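PDB 3TMA: tRNA (guanine(6)-N2)-methyltransferase from Thermus thermophilus, which catalyses the S-adenosyl-L-methionine-dependent N2-methylation of guanosine 6 in tRNA(Phe). Local coordinates for residues L292-L304 with T317-F331. Sequence-based numbering, arbitrary orientation. Where two conformers were deposited one is given.
Sequences LFHLYWDFLRGAL and TLRPALLKRALPPGF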
ATOM      1  N   LEU A 292      -8.155  23.480  12.814  1.00 60.39           N
ATOM      2  CA  LEU A 292      -8.383  22.140  12.322  1.00 56.14           C
ATOM      3  C   LEU A 292      -9.793  21.630  12.627  1.00 51.40           C
ATOM      4  O   LEU A 292     -10.438  21.052  11.762  1.00 47.83           O
ATOM      5  CB  LEU A 292      -7.334  21.174  12.852  1.00 57.01           C
ATOM      6  CG  LEU A 292      -7.251  19.847  12.113  1.00 56.20           C
ATOM      7  CD1 LEU A 292      -6.949  20.039  10.603  1.00 54.01           C
ATOM      8  CD2 LEU A 292      -6.183  19.015  12.782  1.00 59.56           C
ATOM      9  N   PHE A 293     -10.283  21.876  13.832  1.00 51.62           N
ATOM     10  CA  PHE A 293     -11.627  21.451  14.196  1.00 49.39           C
ATOM     11  C   PHE A 293     -12.666  22.099  13.290  1.00 47.49           C
ATOM     12  O   PHE A 293     -13.655  21.457  12.917  1.00 43.91           O
ATOM     13  CB  PHE A 293     -11.947  21.782  15.665  1.00 52.39           C
ATOM     14  CG  PHE A 293     -13.378  21.455  16.057  1.00 52.55           C
ATOM     15  CD1 PHE A 293     -13.785  20.126  16.215  1.00 52.20           C
ATOM     16  CD2 PHE A 293     -14.312  22.455  16.242  1.00 56.01           C
ATOM     17  CE1 PHE A 293     -15.090  19.809  16.574  1.00 50.90           C
ATOM     18  CE2 PHE A 293     -15.626  22.150  16.612  1.00 55.60           C
ATOM     19  CZ  PHE A 293     -16.018  20.826  16.757  1.00 52.77           C
ATOM     20  N   HIS A 294     -12.432  23.374  12.969  1.00 49.19           N
ATOM     21  CA  HIS A 294     -13.342  24.118  12.103  0.50 49.46           C
ATOM     22  C   HIS A 294     -13.289  23.624  10.664  1.00 46.35           C
ATOM     23  O   HIS A 294     -14.307  23.643   9.970  1.00 45.09           O
ATOM     24  CB  HIS A 294     -13.087  25.633  12.156  0.50 53.39           C
ATOM     25  CG  HIS A 294     -14.051  26.436  11.331  0.50 56.82           C
ATOM     26  ND1 HIS A 294     -15.309  26.781  11.779  0.50 61.28           N
ATOM     27  CD2 HIS A 294     -13.950  26.935  10.074  0.50 59.91           C
ATOM     28  CE1 HIS A 294     -15.926  27.492  10.850  0.50 63.61           C
ATOM     29  NE2 HIS A 294     -15.128  27.587   9.799  0.50 62.70           N
ATOM     30  N   LEU A 295     -12.132  23.175  10.207  1.00 45.02           N
ATOM     31  CA  LEU A 295     -12.073  22.575   8.862  1.00 41.90           C
ATOM     32  C   LEU A 295     -12.838  21.265   8.841  1.00 38.88           C
ATOM     33  O   LEU A 295     -13.608  21.017   7.902  1.00 35.79           O
ATOM     34  CB  LEU A 295     -10.631  22.371   8.384  1.00 43.04           C
ATOM     35  CG  LEU A 295     -10.332  21.461   7.162  1.00 45.40           C
ATOM     36  CD1 LEU A 295     -10.970  21.959   5.883  1.00 44.66           C
ATOM     37  CD2 LEU A 295      -8.839  21.415   7.000  1.00 50.83           C
ATOM     38  N   TYR A 296     -12.647  20.429   9.874  1.00 36.84           N
ATOM     39  CA  TYR A 296     -13.374  19.149   9.939  1.00 34.40           C
ATOM     40  C   TYR A 296     -14.881  19.414   9.986  1.00 34.50           C
ATOM     41  O   TYR A 296     -15.669  18.716   9.348  1.00 30.69           O
ATOM     42  CB  TYR A 296     -13.015  18.375  11.203  1.00 35.25           C
ATOM     43  CG  TYR A 296     -11.722  17.583  11.147  1.00 41.23           C
ATOM     44  CD1 TYR A 296     -10.964  17.516   9.988  1.00 43.86           C
ATOM     45  CD2 TYR A 296     -11.241  16.939  12.292  1.00 49.68           C
ATOM     46  CE1 TYR A 296      -9.798  16.736   9.936  1.00 48.72           C
ATOM     47  CE2 TYR A 296     -10.065  16.184  12.262  1.00 52.23           C
ATOM     48  CZ  TYR A 296      -9.352  16.087  11.071  1.00 52.85           C
ATOM     49  OH  TYR A 296      -8.175  15.357  11.047  1.00 55.11           O
ATOM     50  N   TRP A 297     -15.269  20.352  10.833  1.00 34.16           N
ATOM     51  CA  TRP A 297     -16.682  20.693  11.016  1.00 37.46           C
ATOM     52  C   TRP A 297     -17.383  21.049   9.681  1.00 36.30           C
ATOM     53  O   TRP A 297     -18.431  20.469   9.311  1.00 34.73           O
ATOM     54  CB  TRP A 297     -16.750  21.908  11.955  1.00 40.86           C
ATOM     55  CG  TRP A 297     -18.128  22.359  12.175  1.00 47.70           C
ATOM     56  CD1 TRP A 297     -18.868  23.223  11.395  1.00 48.15           C
ATOM     57  CD2 TRP A 297     -18.978  21.935  13.219  1.00 50.24           C
ATOM     58  NE1 TRP A 297     -20.126  23.343  11.898  1.00 48.59           N
ATOM     59  CE2 TRP A 297     -20.213  22.583  13.036  1.00 54.85           C
ATOM     60  CE3 TRP A 297     -18.804  21.095  14.321  1.00 54.99           C
ATOM     61  CZ2 TRP A 297     -21.269  22.412  13.910  1.00 59.30           C
ATOM     62  CZ3 TRP A 297     -19.852  20.933  15.192  1.00 58.55           C
ATOM     63  CH2 TRP A 297     -21.070  21.574  14.975  1.00 60.79           C
ATOM     64  N   ASP A 298     -16.791  22.001   8.957  1.00 36.49           N
ATOM     65  CA  ASP A 298     -17.327  22.448   7.676  1.00 38.48           C
ATOM     66  C   ASP A 298     -17.212  21.374   6.582  1.00 35.79           C
ATOM     67  O   ASP A 298     -18.123  21.212   5.765  1.00 34.72           O
ATOM     68  CB  ASP A 298     -16.579  23.690   7.191  1.00 40.76           C
ATOM     69  CG  ASP A 298     -16.831  24.929   8.060  1.00 50.07           C
ATOM     70  OD1 ASP A 298     -17.764  24.940   8.907  1.00 50.02           O
ATOM     71  OD2 ASP A 298     -16.067  25.912   7.871  1.00 59.44           O
ATOM     72  N   PHE A 299     -16.079  20.681   6.535  1.00 32.25           N
ATOM     73  CA  PHE A 299     -15.918  19.654   5.541  1.00 30.61           C
ATOM     74  C   PHE A 299     -16.946  18.533   5.740  1.00 28.97           C
ATOM     75  O   PHE A 299     -17.542  18.064   4.779  1.00 27.06           O
ATOM     76  CB  PHE A 299     -14.494  19.060   5.540  1.00 31.70           C
ATOM     77  CG  PHE A 299     -14.425  17.694   4.882  1.00 27.40           C
ATOM     78  CD1 PHE A 299     -14.585  17.572   3.515  1.00 28.30           C
ATOM     79  CD2 PHE A 299     -14.208  16.558   5.641  1.00 32.45           C
ATOM     80  CE1 PHE A 299     -14.567  16.335   2.898  1.00 29.17           C
ATOM     81  CE2 PHE A 299     -14.181  15.306   5.054  1.00 31.96           C
ATOM     82  CZ  PHE A 299     -14.401  15.183   3.681  1.00 31.51           C
ATOM     83  N   LEU A 300     -17.127  18.057   6.971  1.00 27.64           N
ATOM     84  CA  LEU A 300     -18.026  16.897   7.139  1.00 26.68           C
ATOM     85  C   LEU A 300     -19.466  17.280   6.826  1.00 28.20           C
ATOM     86  O   LEU A 300     -20.246  16.454   6.381  1.00 27.86           O
ATOM     87  CB  LEU A 300     -17.949  16.317   8.543  1.00 25.68           C
ATOM     88  CG  LEU A 300     -16.607  15.633   8.823  1.00 29.16           C
ATOM     89  CD1 LEU A 300     -16.404  15.460  10.334  1.00 30.88           C
ATOM     90  CD2 LEU A 300     -16.491  14.298   8.039  1.00 32.58           C
ATOM     91  N   ARG A 301     -19.846  18.513   7.137  1.00 30.14           N
ATOM     92  CA  ARG A 301     -21.199  18.945   6.807  1.00 32.58           C
ATOM     93  C   ARG A 301     -21.429  19.100   5.305  1.00 31.83           C
ATOM     94  O   ARG A 301     -22.499  18.749   4.795  1.00 32.27           O
ATOM     95  CB  ARG A 301     -21.623  20.180   7.627  1.00 33.77           C
ATOM     96  CG  ARG A 301     -22.051  19.744   9.051  1.00 36.54           C
ATOM     97  CD  ARG A 301     -21.852  20.841  10.104  1.00 39.33           C
ATOM     98  NE  ARG A 301     -22.088  20.243  11.415  1.00 44.03           N
ATOM     99  CZ  ARG A 301     -21.217  19.446  12.036  1.00 46.33           C
ATOM    100  NH1 ARG A 301     -20.022  19.165  11.474  1.00 43.86           N
ATOM    101  NH2 ARG A 301     -21.565  18.891  13.183  1.00 48.42           N
ATOM    102  N   GLY A 302     -20.431  19.625   4.604  1.00 29.83           N
ATOM    103  CA  GLY A 302     -20.492  19.677   3.142  1.00 29.17           C
ATOM    104  C   GLY A 302     -20.564  18.263   2.568  1.00 29.52           C
ATOM    105  O   GLY A 302     -21.292  18.009   1.579  1.00 29.18           O
ATOM    106  N   ALA A 303     -19.804  17.334   3.157  1.00 26.56           N
ATOM    107  CA  ALA A 303     -19.777  15.966   2.614  1.00 26.02           C
ATOM    108  C   ALA A 303     -21.156  15.343   2.756  1.00 27.78           C
ATOM    109  O   ALA A 303     -21.661  14.735   1.816  1.00 27.31           O
ATOM    110  CB  ALA A 303     -18.740  15.086   3.343  1.00 25.21           C
ATOM    111  N   LEU A 304     -21.780  15.524   3.914  1.00 27.16           N
ATOM    112  CA  LEU A 304     -23.117  14.976   4.166  1.00 31.28           C
ATOM    113  C   LEU A 304     -24.132  15.526   3.172  1.00 32.15           C
ATOM    114  O   LEU A 304     -25.051  14.810   2.735  1.00 34.86           O
ATOM    115  CB  LEU A 304     -23.575  15.333   5.602  1.00 31.74           C
ATOM    116  CG  LEU A 304     -24.898  14.715   6.046  1.00 34.24           C
ATOM    117  CD1 LEU A 304     -24.710  13.240   6.308  1.00 31.90           C
ATOM    118  CD2 LEU A 304     -25.409  15.404   7.322  1.00 38.67           C
ATOM    119  N   THR A 317      -7.336   9.995   9.174  1.00 29.79           N
ATOM    120  CA  THR A 317      -7.010  11.081  10.106  1.00 31.78           C
ATOM    121  C   THR A 317      -6.071  10.627  11.235  1.00 30.22           C
ATOM    122  O   THR A 317      -6.271   9.559  11.816  1.00 28.04           O
ATOM    123  CB  THR A 317      -8.327  11.722  10.760  1.00 32.38           C
ATOM    124  OG1 THR A 317      -7.958  12.677  11.764  1.00 33.55           O
ATOM    125  CG2 THR A 317      -9.168  10.643  11.442  1.00 32.89           C
ATOM    126  N   LEU A 318      -5.135  11.495  11.600  1.00 30.54           N
ATOM    127  CA  LEU A 318      -4.351  11.337  12.825  1.00 33.33           C
ATOM    128  C   LEU A 318      -5.073  11.757  14.090  1.00 33.62           C
ATOM    129  O   LEU A 318      -4.568  11.532  15.224  1.00 34.47           O
ATOM    130  CB  LEU A 318      -2.978  12.048  12.713  1.00 35.57           C
ATOM    131  CG  LEU A 318      -2.008  11.296  11.771  1.00 37.46           C
ATOM    132  CD1 LEU A 318      -0.907  12.245  11.244  1.00 39.14           C
ATOM    133  CD2 LEU A 318      -1.415  10.066  12.479  1.00 36.59           C
ATOM    134  N   ARG A 319      -6.257  12.357  13.931  1.00 33.38           N
ATOM    135  CA  ARG A 319      -6.968  12.912  15.089  1.00 34.23           C
ATOM    136  C   ARG A 319      -8.393  12.337  15.224  1.00 35.07           C
ATOM    137  O   ARG A 319      -9.372  13.064  15.038  1.00 33.92           O
ATOM    138  CB  ARG A 319      -7.006  14.439  14.963  1.00 37.30           C
ATOM    139  CG  ARG A 319      -5.634  15.107  15.200  1.00 43.27           C
ATOM    140  CD  ARG A 319      -5.720  16.611  15.064  1.00 50.62           C
ATOM    141  NE  ARG A 319      -4.423  17.257  15.227  1.00 53.20           N
ATOM    142  CZ  ARG A 319      -3.919  17.693  16.375  1.00 53.68           C
ATOM    143  NH1 ARG A 319      -4.591  17.584  17.534  1.00 49.19           N
ATOM    144  NH2 ARG A 319      -2.735  18.274  16.347  1.00 58.95           N
ATOM    145  N   PRO A 320      -8.516  11.051  15.615  1.00 34.76           N
ATOM    146  CA  PRO A 320      -9.844  10.429  15.643  1.00 34.28           C
ATOM    147  C   PRO A 320     -10.810  11.047  16.653  1.00 38.82           C
ATOM    148  O   PRO A 320     -12.004  11.208  16.341  1.00 38.45           O
ATOM    149  CB  PRO A 320      -9.555   8.951  15.967  1.00 31.20           C
ATOM    150  CG  PRO A 320      -8.202   8.964  16.639  1.00 34.75           C
ATOM    151  CD  PRO A 320      -7.450  10.090  15.956  1.00 33.54           C
ATOM    152  N   ALA A 321     -10.318  11.451  17.824  1.00 39.95           N
ATOM    153  CA  ALA A 321     -11.197  12.068  18.800  1.00 42.99           C
ATOM    154  C   ALA A 321     -11.782  13.390  18.265  1.00 43.26           C
ATOM    155  O   ALA A 321     -12.962  13.687  18.426  1.00 43.28           O
ATOM    156  CB  ALA A 321     -10.468  12.290  20.114  1.00 45.44           C
ATOM    157  N   LEU A 322     -10.948  14.204  17.651  1.00 41.93           N
ATOM    158  CA  LEU A 322     -11.417  15.475  17.131  1.00 40.95           C
ATOM    159  C   LEU A 322     -12.389  15.267  15.959  1.00 40.00           C
ATOM    160  O   LEU A 322     -13.372  15.997  15.802  1.00 39.74           O
ATOM    161  CB  LEU A 322     -10.223  16.283  16.633  1.00 42.84           C
ATOM    162  CG  LEU A 322     -10.494  17.749  16.343  1.00 47.87           C
ATOM    163  CD1 LEU A 322     -10.862  18.458  17.680  1.00 52.81           C
ATOM    164  CD2 LEU A 322      -9.225  18.332  15.748  1.00 53.86           C
ATOM    165  N   LEU A 323     -12.041  14.346  15.073  1.00 37.19           N
ATOM    166  CA  LEU A 323     -12.924  13.994  13.954  1.00 38.63           C
ATOM    167  C   LEU A 323     -14.293  13.581  14.465  1.00 39.29           C
ATOM    168  O   LEU A 323     -15.322  14.003  13.938  1.00 38.32           O
ATOM    169  CB  LEU A 323     -12.323  12.838  13.140  1.00 37.69           C
ATOM    170  CG  LEU A 323     -12.972  12.459  11.795  1.00 42.12           C
ATOM    171  CD1 LEU A 323     -14.370  11.897  11.931  1.00 42.59           C
ATOM    172  CD2 LEU A 323     -12.966  13.680  10.905  1.00 45.84           C
ATOM    173  N   LYS A 324     -14.308  12.713  15.463  1.00 38.43           N
ATOM    174  CA  LYS A 324     -15.570  12.215  15.993  1.00 41.24           C
ATOM    175  C   LYS A 324     -16.378  13.287  16.699  1.00 44.67           C
ATOM    176  O   LYS A 324     -17.592  13.354  16.541  1.00 46.93           O
ATOM    177  CB  LYS A 324     -15.365  10.967  16.849  1.00 40.98           C
ATOM    178  CG  LYS A 324     -14.738   9.839  16.024  1.00 45.99           C
ATOM    179  CD  LYS A 324     -15.194   8.470  16.496  1.00 56.06           C
ATOM    180  CE  LYS A 324     -14.075   7.726  17.147  1.00 59.70           C
ATOM    181  NZ  LYS A 324     -13.643   8.476  18.332  1.00 64.04           N
ATOM    182  N   ARG A 325     -15.699  14.161  17.430  1.00 42.69           N
ATOM    183  CA  ARG A 325     -16.327  15.337  17.943  1.00 44.42           C
ATOM    184  C   ARG A 325     -17.028  16.199  16.869  1.00 44.53           C
ATOM    185  O   ARG A 325     -18.097  16.757  17.134  1.00 45.26           O
ATOM    186  CB  ARG A 325     -15.273  16.166  18.696  1.00 49.30           C
ATOM    187  CG  ARG A 325     -15.718  17.559  19.152  1.00 58.38           C
ATOM    188  CD  ARG A 325     -16.337  17.565  20.558  1.00 69.35           C
ATOM    189  NE  ARG A 325     -15.383  17.058  21.537  1.00 74.48           N
ATOM    190  CZ  ARG A 325     -15.005  17.705  22.636  1.00 76.60           C
ATOM    191  NH1 ARG A 325     -14.094  17.156  23.425  1.00 75.37           N
ATOM    192  NH2 ARG A 325     -15.542  18.881  22.958  1.00 79.11           N
ATOM    193  N   ALA A 326     -16.430  16.313  15.673  1.00 38.67           N
ATOM    194  CA  ALA A 326     -16.971  17.129  14.592  1.00 37.72           C
ATOM    195  C   ALA A 326     -18.038  16.459  13.721  1.00 36.52           C
ATOM    196  O   ALA A 326     -18.566  17.093  12.807  1.00 35.81           O
ATOM    197  CB  ALA A 326     -15.810  17.639  13.705  1.00 38.27           C
ATOM    198  N   LEU A 327     -18.252  15.152  13.892  1.00 36.01           N
ATOM    199  CA  LEU A 327     -19.190  14.404  13.039  1.00 36.90           C
ATOM    200  C   LEU A 327     -20.604  14.926  13.178  1.00 38.37           C
ATOM    201  O   LEU A 327     -21.105  15.010  14.307  1.00 42.20           O
ATOM    202  CB  LEU A 327     -19.219  12.938  13.437  1.00 36.23           C
ATOM    203  CG  LEU A 327     -18.186  11.976  12.877  1.00 38.98           C
ATOM    204  CD1 LEU A 327     -18.386  10.560  13.447  1.00 39.30           C
ATOM    205  CD2 LEU A 327     -18.302  11.944  11.338  1.00 37.07           C
ATOM    206  N   PRO A 328     -21.284  15.236  12.047  1.00 36.51           N
ATOM    207  CA  PRO A 328     -22.691  15.535  12.250  1.00 37.55           C
ATOM    208  C   PRO A 328     -23.498  14.259  12.486  1.00 38.38           C
ATOM    209  O   PRO A 328     -23.072  13.165  12.070  1.00 37.39           O
ATOM    210  CB  PRO A 328     -23.107  16.243  10.947  1.00 38.42           C
ATOM    211  CG  PRO A 328     -22.115  15.761   9.908  1.00 36.77           C
ATOM    212  CD  PRO A 328     -20.818  15.573  10.680  1.00 35.55           C
ATOM    213  N   PRO A 329     -24.659  14.384  13.145  1.00 41.16           N
ATOM    214  CA  PRO A 329     -25.431  13.187  13.520  1.00 42.09           C
ATOM    215  C   PRO A 329     -26.137  12.474  12.331  1.00 42.15           C
ATOM    216  O   PRO A 329     -26.597  11.332  12.477  1.00 43.60           O
ATOM    217  CB  PRO A 329     -26.445  13.727  14.551  1.00 46.96           C
ATOM    218  CG  PRO A 329     -26.504  15.216  14.308  1.00 50.02           C
ATOM    219  CD  PRO A 329     -25.106  15.589  13.878  1.00 45.57           C
ATOM    220  N   GLY A 330     -26.204  13.114  11.168  1.00 37.71           N
ATOM    221  CA  GLY A 330     -26.693  12.424   9.970  1.00 39.01           C
ATOM    222  C   GLY A 330     -25.792  11.286   9.438  1.00 36.20           C
ATOM    223  O   GLY A 330     -26.200  10.561   8.539  1.00 36.71           O
ATOM    224  N   PHE A 331     -24.555  11.195   9.927  1.00 35.18           N
ATOM    225  CA  PHE A 331     -23.639  10.095   9.585  1.00 34.98           C
ATOM    226  C   PHE A 331     -23.695   8.965  10.613  1.00 37.31           C
ATOM    227  O   PHE A 331     -23.777   9.222  11.818  1.00 41.02           O
ATOM    228  CB  PHE A 331     -22.182  10.630   9.517  1.00 31.68           C
ATOM    229  CG  PHE A 331     -21.815  11.255   8.192  1.00 31.93           C
ATOM    230  CD1 PHE A 331     -21.947  10.529   7.007  1.00 29.34           C
ATOM    231  CD2 PHE A 331     -21.252  12.526   8.138  1.00 33.92           C
ATOM    232  CE1 PHE A 331     -21.531  11.078   5.781  1.00 32.83           C
ATOM    233  CE2 PHE A 331     -20.856  13.084   6.934  1.00 30.97           C
ATOM    234  CZ  PHE A 331     -21.004  12.366   5.743  1.00 33.13           C
TER
HETATM  235  O   HOH W   1     -20.496  17.419  15.686  1.00 30.53           O
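Ala326 pushes its methyl as a knob into a hole formed by Phe293, Tyr296, Trp297 and Leu300, and so small a side chain lets the backbones close to 5.1 Å between the CA atoms of Trp297 and Ala326. Beside it, Arg301 NH1 reaches Ala326 O at 2.9 Å, the N-H pointing almost straight at it (164°), and also bonds Trp297 O. Arginine suits this place because its flat, many-donor guanidinium can stack and bond at once: the apolar ring of Pro328 covers one face and the Trp297 indole the other, with Arg301 CZ 3.3 Å above the indole plane, while in the guanidinium plane NH2 holds a water that donates to Arg325 O and Leu327 O. In this Rossmann-fold methyltransferase domain helix 290-305 is the connection of a beta-alpha-beta crossover between the adjacent parallel strands 275-278 and 312-317, and helix 320-326 follows, the short axes crossing at -48°. Tyr296 offers a ring for packing, one face covered by Leu323 CD2 4.0 Å from its centroid, and a hydroxyl for the polar end: just before helix 320-326, Tyr296 OH shares a hydrogen bond with Thr317 OG1 (2.8 Å), which also accepts from Arg319 N in an ST turn. Beyond Pro328, Leu304 CD1 sits squarely over the Phe331 ring, which Val313 of strand 312-317 and Leu351 of strand 347-353 also touch.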